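EXOU (Pseudomonas aeruginosa, PDB 4AKX) acts as a cytotoxin of the type III secretion system, probably a patatin-like phospholipase, and forms a heterodimeric complex with its chaperone SpcU. Local coordinates at residues L196-R201 with E281-H287; T204-L209 with L231-V237; D455-L459 with E529-W533. One frame throughout, in Å; residues are numbered along the deposited sequence.

Contact 1. Residues L196-R201 with E281-H287; sequences LERLLR and EVAQAAH
Glu197 and Ala283 bring the two backbones nearest each other, their CA atoms 5.5 Å apart. The helical segments 196-201 and 282-287 cross with 133° between their N-to-C directions, nearer antiparallel than parallel, and their axes approach to 8.7 Å. Alanines on the 282-287 side allow the approach: the methyl of Ala283 faces the other helix, with its CB 3.9 Å from the carbonyl O of Glu197. The same methyl is touched by CB of Leu200 and, from further along the helix, by CG of Arg201. One turn on, CD2 of Leu200 reaches CB of Ala286 at 3.9 Å, so Leu200 touches both alanines, through CB and CD2.

Polar side chains border this apolar strip. Arg201 bends at chi2 and chi3 and lays its aliphatic portion against Glu281, the N-cap residue of helix 282-288; its CD is 3.4 Å from Glu281 OE1. Arg201 NE stays 4.7 Å from that oxygen, too far to pair, and the guanidinium and carboxylate planes are 58° apart. Glu281 OE2 instead accepts a weak hydrogen bond from Gly236 N, in the loop after helix 222-232. Towards the start of helix 195-214, Glu197 extends alongside Gln284, while its OE1 accepts a hydrogen bond from Glu194 N. His287, with CG anti to its backbone N (chi1 178°), swings its ring towards Leu196, whose CD2 meets the ring edge at His287 CD2, 3.5 Å away.

Within the patatin-like phospholipase region, helix 195-214 thus packs on helix 282-288, which in turn rests on the mixed sheet at strand 254-263 through Val282 on Leu255 and Ala286 on Ile257. Val282 also meets helix 239-246, and Leu196 packs on Ile143 of helix 140-146.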
loop_
_atom_site.group_PDB
_atom_site.type_symbol
_atom_site.label_atom_id
_atom_site.label_comp_id
_atom_site.label_asym_id
_atom_site.label_seq_id
_atom_site.Cartn_x
_atom_site.Cartn_y
_atom_site.Cartn_z
ATOM N N LEU B 196 27.025 -26.702 -41.890
ATOM C CA LEU B 196 26.498 -27.204 -40.636
ATOM C C LEU B 196 25.301 -28.110 -40.885
ATOM O O LEU B 196 25.264 -29.236 -40.392
ATOM C CB LEU B 196 26.092 -26.032 -39.756
ATOM C CG LEU B 196 26.190 -26.233 -38.252
ATOM C CD1 LEU B 196 27.462 -26.999 -37.917
ATOM C CD2 LEU B 196 26.138 -24.885 -37.545
ATOM N N GLU B 197 24.332 -27.618 -41.661
ATOM C CA GLU B 197 23.185 -28.434 -42.089
ATOM C C GLU B 197 23.611 -29.777 -42.714
ATOM O O GLU B 197 23.073 -30.827 -42.355
ATOM C CB GLU B 197 22.291 -27.665 -43.071
ATOM C CG GLU B 197 21.638 -26.404 -42.510
ATOM C CD GLU B 197 20.652 -25.765 -43.492
ATOM O OE1 GLU B 197 21.090 -24.980 -44.377
ATOM O OE2 GLU B 197 19.431 -26.028 -43.363
ATOM N N ARG B 198 24.569 -29.736 -43.646
ATOM C CA ARG B 198 25.071 -30.956 -44.291
ATOM C C ARG B 198 25.650 -31.943 -43.263
ATOM O O ARG B 198 25.235 -33.105 -43.202
ATOM C CB ARG B 198 26.115 -30.610 -45.367
ATOM C CG ARG B 198 26.834 -31.806 -46.005
ATOM C CD ARG B 198 26.109 -32.332 -47.246
ATOM N NE ARG B 198 26.917 -33.302 -47.996
ATOM C CZ ARG B 198 26.431 -34.384 -48.607
ATOM N NH1 ARG B 198 25.132 -34.663 -48.556
ATOM N NH2 ARG B 198 27.249 -35.201 -49.255
ATOM N N LEU B 199 26.582 -31.450 -42.445
ATOM C CA LEU B 199 27.323 -32.261 -41.469
ATOM C C LEU B 199 26.395 -32.941 -40.444
ATOM O O LEU B 199 26.513 -34.147 -40.179
ATOM C CB LEU B 199 28.368 -31.378 -40.776
ATOM C CG LEU B 199 29.038 -31.768 -39.461
ATOM C CD1 LEU B 199 29.946 -32.974 -39.637
ATOM C CD2 LEU B 199 29.824 -30.575 -38.935
ATOM N N LEU B 200 25.477 -32.154 -39.884
ATOM C CA LEU B 200 24.410 -32.670 -39.036
ATOM C C LEU B 200 23.500 -33.643 -39.790
ATOM O O LEU B 200 23.155 -34.706 -39.266
ATOM C CB LEU B 200 23.570 -31.517 -38.480
ATOM C CG LEU B 200 23.998 -30.792 -37.199
ATOM C CD1 LEU B 200 25.250 -29.965 -37.421
ATOM C CD2 LEU B 200 22.859 -29.908 -36.722
ATOM N N ARG B 201 23.109 -33.276 -41.015
ATOM C CA ARG B 201 22.211 -34.109 -41.817
ATOM C C ARG B 201 22.768 -35.511 -41.917
ATOM O O ARG B 201 22.024 -36.491 -41.880
ATOM C CB ARG B 201 22.008 -33.531 -43.224
ATOM C CG ARG B 201 20.828 -32.572 -43.357
ATOM C CD ARG B 201 20.179 -32.644 -44.731
ATOM N NE ARG B 201 21.152 -32.984 -45.764
ATOM C CZ ARG B 201 21.981 -32.108 -46.329
ATOM N NH1 ARG B 201 21.945 -30.828 -45.975
ATOM N NH2 ARG B 201 22.847 -32.515 -47.247
ATOM N N GLU B 281 13.050 -30.892 -40.642
ATOM C CA GLU B 281 14.253 -31.661 -40.389
ATOM C C GLU B 281 15.022 -31.189 -39.156
ATOM O O GLU B 281 15.311 -30.010 -38.999
ATOM C CB GLU B 281 15.169 -31.589 -41.602
ATOM C CG GLU B 281 14.969 -32.681 -42.635
ATOM C CD GLU B 281 15.923 -32.515 -43.801
ATOM O OE1 GLU B 281 17.051 -32.009 -43.587
ATOM O OE2 GLU B 281 15.548 -32.870 -44.931
ATOM N N VAL B 282 15.422 -32.154 -38.341
ATOM C CA VAL B 282 16.212 -31.928 -37.127
ATOM C C VAL B 282 17.436 -31.074 -37.354
ATOM O O VAL B 282 17.813 -30.288 -36.511
ATOM C CB VAL B 282 16.653 -33.272 -36.495
ATOM C CG1 VAL B 282 17.867 -33.081 -35.599
ATOM C CG2 VAL B 282 15.488 -33.897 -35.728
ATOM N N ALA B 283 18.073 -31.261 -38.490
ATOM C CA ALA B 283 19.267 -30.490 -38.829
ATOM C C ALA B 283 18.940 -29.006 -38.979
ATOM O O ALA B 283 19.662 -28.151 -38.464
ATOM C CB ALA B 283 19.917 -31.035 -40.103
ATOM N N GLN B 284 17.844 -28.712 -39.675
ATOM C CA GLN B 284 17.518 -27.344 -40.034
ATOM C C GLN B 284 17.366 -26.532 -38.767
ATOM O O GLN B 284 17.984 -25.469 -38.602
ATOM C CB GLN B 284 16.218 -27.297 -40.838
ATOM C CG GLN B 284 15.883 -25.897 -41.344
ATOM C CD GLN B 284 15.145 -25.892 -42.671
ATOM O OE1 GLN B 284 14.984 -26.933 -43.317
ATOM N NE2 GLN B 284 14.694 -24.714 -43.084
ATOM N N ALA B 285 16.564 -27.085 -37.863
ATOM C CA ALA B 285 16.200 -26.444 -36.623
ATOM C C ALA B 285 17.418 -26.158 -35.738
ATOM O O ALA B 285 17.615 -25.025 -35.302
ATOM C CB ALA B 285 15.184 -27.310 -35.886
ATOM N N ALA B 286 18.239 -27.180 -35.496
ATOM C CA ALA B 286 19.377 -27.062 -34.583
ATOM C C ALA B 286 20.320 -25.950 -35.016
ATOM O O ALA B 286 20.982 -25.330 -34.175
ATOM C CB ALA B 286 20.119 -28.383 -34.487
ATOM N N HIS B 287 20.358 -25.704 -36.333
ATOM C CA HIS B 287 21.097 -24.591 -36.933
ATOM C C HIS B 287 20.366 -23.301 -36.762
ATOM O O HIS B 287 20.975 -22.272 -36.454
ATOM C CB HIS B 287 21.351 -24.843 -38.424
ATOM C CG HIS B 287 22.071 -23.690 -39.142
ATOM N ND1 HIS B 287 21.460 -22.909 -40.068
ATOM C CD2 HIS B 287 23.387 -23.214 -39.032
ATOM C CE1 HIS B 287 22.332 -21.983 -40.519
ATOM N NE2 HIS B 287 23.511 -22.173 -39.890
#

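Contact 2. Residues T204-L209 with L231-V237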
loop_
_atom_site.group_PDB
_atom_site.type_symbol
_atom_site.label_atom_id
_atom_site.label_comp_id
_atom_site.label_asym_id
_atom_site.label_seq_id
_atom_site.Cartn_x
_atom_site.Cartn_y
_atom_site.Cartn_z
ATOM N N THR B 204 23.390 -37.416 -38.039
ATOM C CA THR B 204 22.081 -37.957 -37.706
ATOM C C THR B 204 21.689 -39.162 -38.582
ATOM O O THR B 204 21.253 -40.193 -38.063
ATOM C CB THR B 204 20.984 -36.869 -37.786
ATOM O OG1 THR B 204 21.084 -36.172 -39.033
ATOM C CG2 THR B 204 21.123 -35.869 -36.643
ATOM N N ARG B 205 21.863 -39.030 -39.900
ATOM C CA ARG B 205 21.434 -40.049 -40.861
ATOM C C ARG B 205 22.259 -41.339 -40.691
ATOM O O ARG B 205 21.748 -42.440 -40.918
ATOM C CB ARG B 205 21.559 -39.504 -42.288
ATOM C CG ARG B 205 20.402 -39.804 -43.237
ATOM C CD ARG B 205 20.819 -39.693 -44.716
ATOM N NE ARG B 205 21.796 -38.629 -45.009
ATOM C CZ ARG B 205 21.484 -37.387 -45.397
ATOM N NH1 ARG B 205 20.219 -37.025 -45.548
ATOM N NH2 ARG B 205 22.443 -36.494 -45.626
ATOM N N LYS B 206 23.522 -41.204 -40.273
ATOM C CA LYS B 206 24.360 -42.373 -39.989
ATOM C C LYS B 206 23.890 -43.143 -38.762
ATOM O O LYS B 206 23.666 -44.364 -38.820
ATOM C CB LYS B 206 25.833 -41.983 -39.836
ATOM C CG LYS B 206 26.707 -42.436 -41.006
ATOM C CD LYS B 206 28.122 -41.879 -40.928
ATOM C CE LYS B 206 29.035 -42.792 -40.127
ATOM N NZ LYS B 206 30.183 -42.036 -39.548
ATOM N N ALA B 207 23.736 -42.422 -37.652
ATOM C CA ALA B 207 23.291 -43.017 -36.392
ATOM C C ALA B 207 21.991 -43.784 -36.581
ATOM O O ALA B 207 21.971 -45.003 -36.429
ATOM C CB ALA B 207 23.152 -41.951 -35.317
ATOM N N VAL B 208 20.939 -43.074 -36.993
ATOM C CA VAL B 208 19.601 -43.657 -37.216
ATOM C C VAL B 208 19.607 -44.869 -38.138
ATOM O O VAL B 208 18.958 -45.877 -37.858
ATOM C CB VAL B 208 18.589 -42.624 -37.773
ATOM C CG1 VAL B 208 18.243 -41.579 -36.723
ATOM C CG2 VAL B 208 19.113 -41.957 -39.040
ATOM N N LEU B 209 20.338 -44.767 -39.243
ATOM C CA LEU B 209 20.410 -45.865 -40.183
ATOM C C LEU B 209 21.212 -47.020 -39.605
ATOM O O LEU B 209 20.896 -48.176 -39.878
ATOM C CB LEU B 209 20.947 -45.403 -41.535
ATOM C CG LEU B 209 19.936 -44.594 -42.364
ATOM C CD1 LEU B 209 20.652 -43.772 -43.429
ATOM C CD2 LEU B 209 18.816 -45.440 -42.970
ATOM N N LEU B 231 15.590 -41.944 -45.814
ATOM C CA LEU B 231 16.885 -41.467 -45.343
ATOM C C LEU B 231 18.001 -41.698 -46.364
ATOM O O LEU B 231 18.775 -40.781 -46.657
ATOM C CB LEU B 231 17.239 -42.045 -43.964
ATOM C CG LEU B 231 16.335 -41.609 -42.780
ATOM C CD1 LEU B 231 16.592 -42.430 -41.523
ATOM C CD2 LEU B 231 16.416 -40.114 -42.480
ATOM N N GLN B 232 18.033 -42.896 -46.951
ATOM C CA GLN B 232 19.032 -43.252 -47.957
ATOM C C GLN B 232 18.897 -42.479 -49.275
ATOM O O GLN B 232 19.881 -42.293 -49.986
ATOM C CB GLN B 232 18.953 -44.734 -48.234
ATOM C CG GLN B 232 19.652 -45.603 -47.209
ATOM C CD GLN B 232 19.031 -46.985 -47.131
ATOM O OE1 GLN B 232 18.490 -47.477 -48.114
ATOM N NE2 GLN B 232 19.087 -47.608 -45.958
ATOM N N SER B 233 17.664 -42.062 -49.597
ATOM C CA SER B 233 17.351 -41.123 -50.721
ATOM C C SER B 233 17.956 -39.712 -50.611
ATOM O O SER B 233 17.886 -38.935 -51.566
ATOM C CB SER B 233 15.837 -40.968 -50.887
ATOM O OG SER B 233 15.249 -42.158 -51.366
ATOM N N GLY B 234 18.492 -39.368 -49.437
ATOM C CA GLY B 234 19.178 -38.101 -49.243
ATOM C C GLY B 234 18.464 -37.199 -48.265
ATOM O O GLY B 234 18.982 -36.136 -47.913
ATOM N N SER B 235 17.283 -37.628 -47.816
ATOM C CA SER B 235 16.482 -36.874 -46.826
ATOM C C SER B 235 17.103 -36.876 -45.418
ATOM O O SER B 235 17.755 -37.850 -45.008
ATOM C CB SER B 235 15.054 -37.422 -46.751
ATOM O OG SER B 235 14.739 -38.166 -47.916
ATOM N N GLY B 236 16.897 -35.782 -44.686
ATOM C CA GLY B 236 17.361 -35.677 -43.298
ATOM C C GLY B 236 16.382 -36.299 -42.313
ATOM O O GLY B 236 15.214 -36.547 -42.650
ATOM N N VAL B 237 16.848 -36.562 -41.095
ATOM C CA VAL B 237 15.942 -37.051 -40.065
ATOM C C VAL B 237 15.036 -35.932 -39.539
ATOM O O VAL B 237 15.488 -34.825 -39.256
ATOM C CB VAL B 237 16.673 -37.787 -38.915
ATOM C CG1 VAL B 237 17.913 -38.500 -39.451
ATOM C CG2 VAL B 237 17.039 -36.822 -37.785
#
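Thr204 meets Val237 first, its CB lying 3.9 Å from Val237 CG1, while its OG1 is turned back to the carbonyl O of Leu200 in its own helix. Arg205 carries the polar part of the contact. Its chain bends at chi3 (-36°), which brings NH1 to the loop that follows helix 222-232, and NH1 gives a weak hydrogen bond to Ser235 O (2.7 Å, 144° at the hydrogen), that oxygen lying near the guanidinium plane. Gly234 O is also close to Arg205 NH1, at 2.8 Å. The NH2 of Arg205 forms a salt bridge with Asp202, one turn back. Helix 222-232 ends in a Schellman motif, with Gly234 at positive phi. Val208 places CG2 between two apolar partners, 3.6 Å from Leu231 CD1 and 3.7 Å from Val237 CG1. Leu209 and Leu231 lie alongside, running opposite ways, with Leu209 CD1 3.9 Å from Leu231 CB, and Leu209 CD2 reaches Gln232 NE2 at the exposed margin. Leu242 of helix 239-246 touches both Val208 and Val237; the backbone of Val237 bonds to Val282 of helix 282-288.

Contact 3. Residues D455-L459 with E529-W533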
loop_
_atom_site.group_PDB
_atom_site.type_symbol
_atom_site.label_atom_id
_atom_site.label_comp_id
_atom_site.label_asym_id
_atom_site.label_seq_id
_atom_site.Cartn_x
_atom_site.Cartn_y
_atom_site.Cartn_z
ATOM N N ASP B 455 -6.064 -45.281 1.403
ATOM C CA ASP B 455 -6.586 -45.379 0.039
ATOM C C ASP B 455 -6.208 -44.258 -0.890
ATOM O O ASP B 455 -5.997 -44.500 -2.091
ATOM C CB ASP B 455 -8.088 -45.538 0.011
ATOM C CG ASP B 455 -8.586 -46.146 -1.316
ATOM O OD1 ASP B 455 -8.135 -47.264 -1.697
ATOM O OD2 ASP B 455 -9.429 -45.501 -1.980
ATOM N N GLU B 456 -6.126 -43.031 -0.377
ATOM C CA GLU B 456 -5.584 -41.952 -1.208
ATOM C C GLU B 456 -4.168 -42.289 -1.705
ATOM O O GLU B 456 -3.871 -42.089 -2.870
ATOM C CB GLU B 456 -5.628 -40.593 -0.509
ATOM C CG GLU B 456 -7.018 -39.964 -0.493
ATOM C CD GLU B 456 -7.227 -38.895 0.601
ATOM O OE1 GLU B 456 -6.407 -37.949 0.647
ATOM O OE2 GLU B 456 -8.241 -38.970 1.376
ATOM N N ALA B 457 -3.312 -42.842 -0.842
ATOM C CA ALA B 457 -1.919 -43.070 -1.231
ATOM C C ALA B 457 -1.763 -44.305 -2.132
ATOM O O ALA B 457 -0.916 -44.346 -3.024
ATOM C CB ALA B 457 -1.018 -43.138 -0.008
ATOM N N LEU B 458 -2.634 -45.282 -1.947
ATOM C CA LEU B 458 -2.714 -46.399 -2.878
ATOM C C LEU B 458 -3.294 -45.926 -4.207
ATOM O O LEU B 458 -2.961 -46.457 -5.268
ATOM C CB LEU B 458 -3.529 -47.563 -2.287
ATOM C CG LEU B 458 -2.977 -48.114 -0.951
ATOM C CD1 LEU B 458 -3.671 -49.368 -0.464
ATOM C CD2 LEU B 458 -1.495 -48.361 -1.058
ATOM N N LEU B 459 -4.101 -44.871 -4.187
ATOM C CA LEU B 459 -4.540 -44.323 -5.485
ATOM C C LEU B 459 -3.420 -43.665 -6.255
ATOM O O LEU B 459 -3.363 -43.772 -7.453
ATOM C CB LEU B 459 -5.743 -43.408 -5.356
ATOM C CG LEU B 459 -7.052 -44.190 -5.223
ATOM C CD1 LEU B 459 -8.168 -43.332 -4.620
ATOM C CD2 LEU B 459 -7.436 -44.897 -6.545
ATOM N N GLU B 529 -12.370 -39.173 -3.370
ATOM C CA GLU B 529 -11.022 -39.439 -3.850
ATOM C C GLU B 529 -11.006 -40.322 -5.070
ATOM O O GLU B 529 -10.214 -40.092 -5.988
ATOM C CB GLU B 529 -10.182 -40.067 -2.753
ATOM C CG GLU B 529 -9.623 -39.036 -1.786
ATOM C CD GLU B 529 -10.628 -38.470 -0.766
ATOM O OE1 GLU B 529 -11.632 -39.148 -0.423
ATOM O OE2 GLU B 529 -10.375 -37.342 -0.276
ATOM N N ARG B 530 -11.884 -41.329 -5.085
ATOM C CA ARG B 530 -11.917 -42.326 -6.153
ATOM C C ARG B 530 -12.627 -41.836 -7.405
ATOM O O ARG B 530 -12.286 -42.236 -8.509
ATOM C CB ARG B 530 -12.635 -43.570 -5.671
ATOM C CG ARG B 530 -11.847 -44.401 -4.690
ATOM C CD ARG B 530 -12.622 -45.629 -4.268
ATOM N NE ARG B 530 -11.793 -46.486 -3.447
ATOM C CZ ARG B 530 -12.096 -47.736 -3.142
ATOM N NH1 ARG B 530 -13.250 -48.277 -3.575
ATOM N NH2 ARG B 530 -11.255 -48.441 -2.398
ATOM N N LEU B 531 -13.693 -41.063 -7.212
ATOM C CA LEU B 531 -14.344 -40.330 -8.292
ATOM C C LEU B 531 -13.344 -39.426 -9.014
ATOM O O LEU B 531 -13.352 -39.357 -10.227
ATOM C CB LEU B 531 -15.474 -39.467 -7.714
ATOM C CG LEU B 531 -16.373 -38.688 -8.666
ATOM C CD1 LEU B 531 -17.012 -39.605 -9.710
ATOM C CD2 LEU B 531 -17.442 -38.000 -7.886
ATOM N N ALA B 532 -12.506 -38.694 -8.264
ATOM C CA ALA B 532 -11.483 -37.897 -8.888
ATOM C C ALA B 532 -10.556 -38.808 -9.731
ATOM O O ALA B 532 -10.218 -38.474 -10.866
ATOM C CB ALA B 532 -10.721 -37.154 -7.844
ATOM N N TRP B 533 -10.221 -39.985 -9.207
ATOM C CA TRP B 533 -9.251 -40.850 -9.871
ATOM C C TRP B 533 -9.865 -41.385 -11.144
ATOM O O TRP B 533 -9.233 -41.385 -12.234
ATOM C CB TRP B 533 -8.787 -41.974 -8.916
ATOM C CG TRP B 533 -7.756 -42.942 -9.494
ATOM C CD1 TRP B 533 -6.378 -42.865 -9.404
ATOM C CD2 TRP B 533 -8.011 -44.184 -10.258
ATOM N NE1 TRP B 533 -5.777 -43.929 -10.062
ATOM C CE2 TRP B 533 -6.702 -44.741 -10.592
ATOM C CE3 TRP B 533 -9.146 -44.830 -10.708
ATOM C CZ2 TRP B 533 -6.565 -45.916 -11.299
ATOM C CZ3 TRP B 533 -9.001 -46.034 -11.417
ATOM C CH2 TRP B 533 -7.745 -46.550 -11.718
#
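Arg530 NE donates to Asp455 OD2 in a nearly straight bond of 3.0 Å (167° at the hydrogen), the principal link of a salt bridge between the two helices. The oxygen lies near the guanidinium plane and is met on its syn side, although 30° out of the carboxylate plane. A second, weak bond runs from Arg530 NH2 to Asp455 OD1 at 3.4 Å. The arginine reaches across with an extended chain, and its NH1 forms a salt bridge with Asp526, just before the start of its helix. The side chains span two almost parallel helices, 454-459 and 528-537, in the all-helical middle region of the toxin; the segment axes are 10.5 Å apart and 12° from parallel. Leu459 lies between the helices. Its CD1 is 3.8 Å from Arg530 CG, and its CD2 sits over one face of the Trp533 indole, 3.6 Å from the centroid of the five-membered ring, a CH-pi contact. The first torsion of Trp533 sets its ring opposite the backbone N, which presents that face to the leucine; the indole also meets the ring of Phe483 on helix 474-502. Glu456 and Glu529 come close as like charges, but their modelled approach is doubtful.

Contacts 1 and 2 share helix 195-214 and lie 11 Å apart between centres, both partly buried in the patatin-like region. Contact 2 is nested in the chain loop closed by contact 1, and the two meet directly, since the end of segment 231-237 adjoins the start of helix 282-288. Contact 3 lies about 47 Å away from either, centre to centre, on the opposite side of the chain's centre, in the middle helical domain and at the surface. Contact 1 relies on alanine-leucine packing, contact 2 combines aliphatic packing with an arginine reaching loop carbonyls, and contact 3 pairs a salt bridge with a leucine-indole contact.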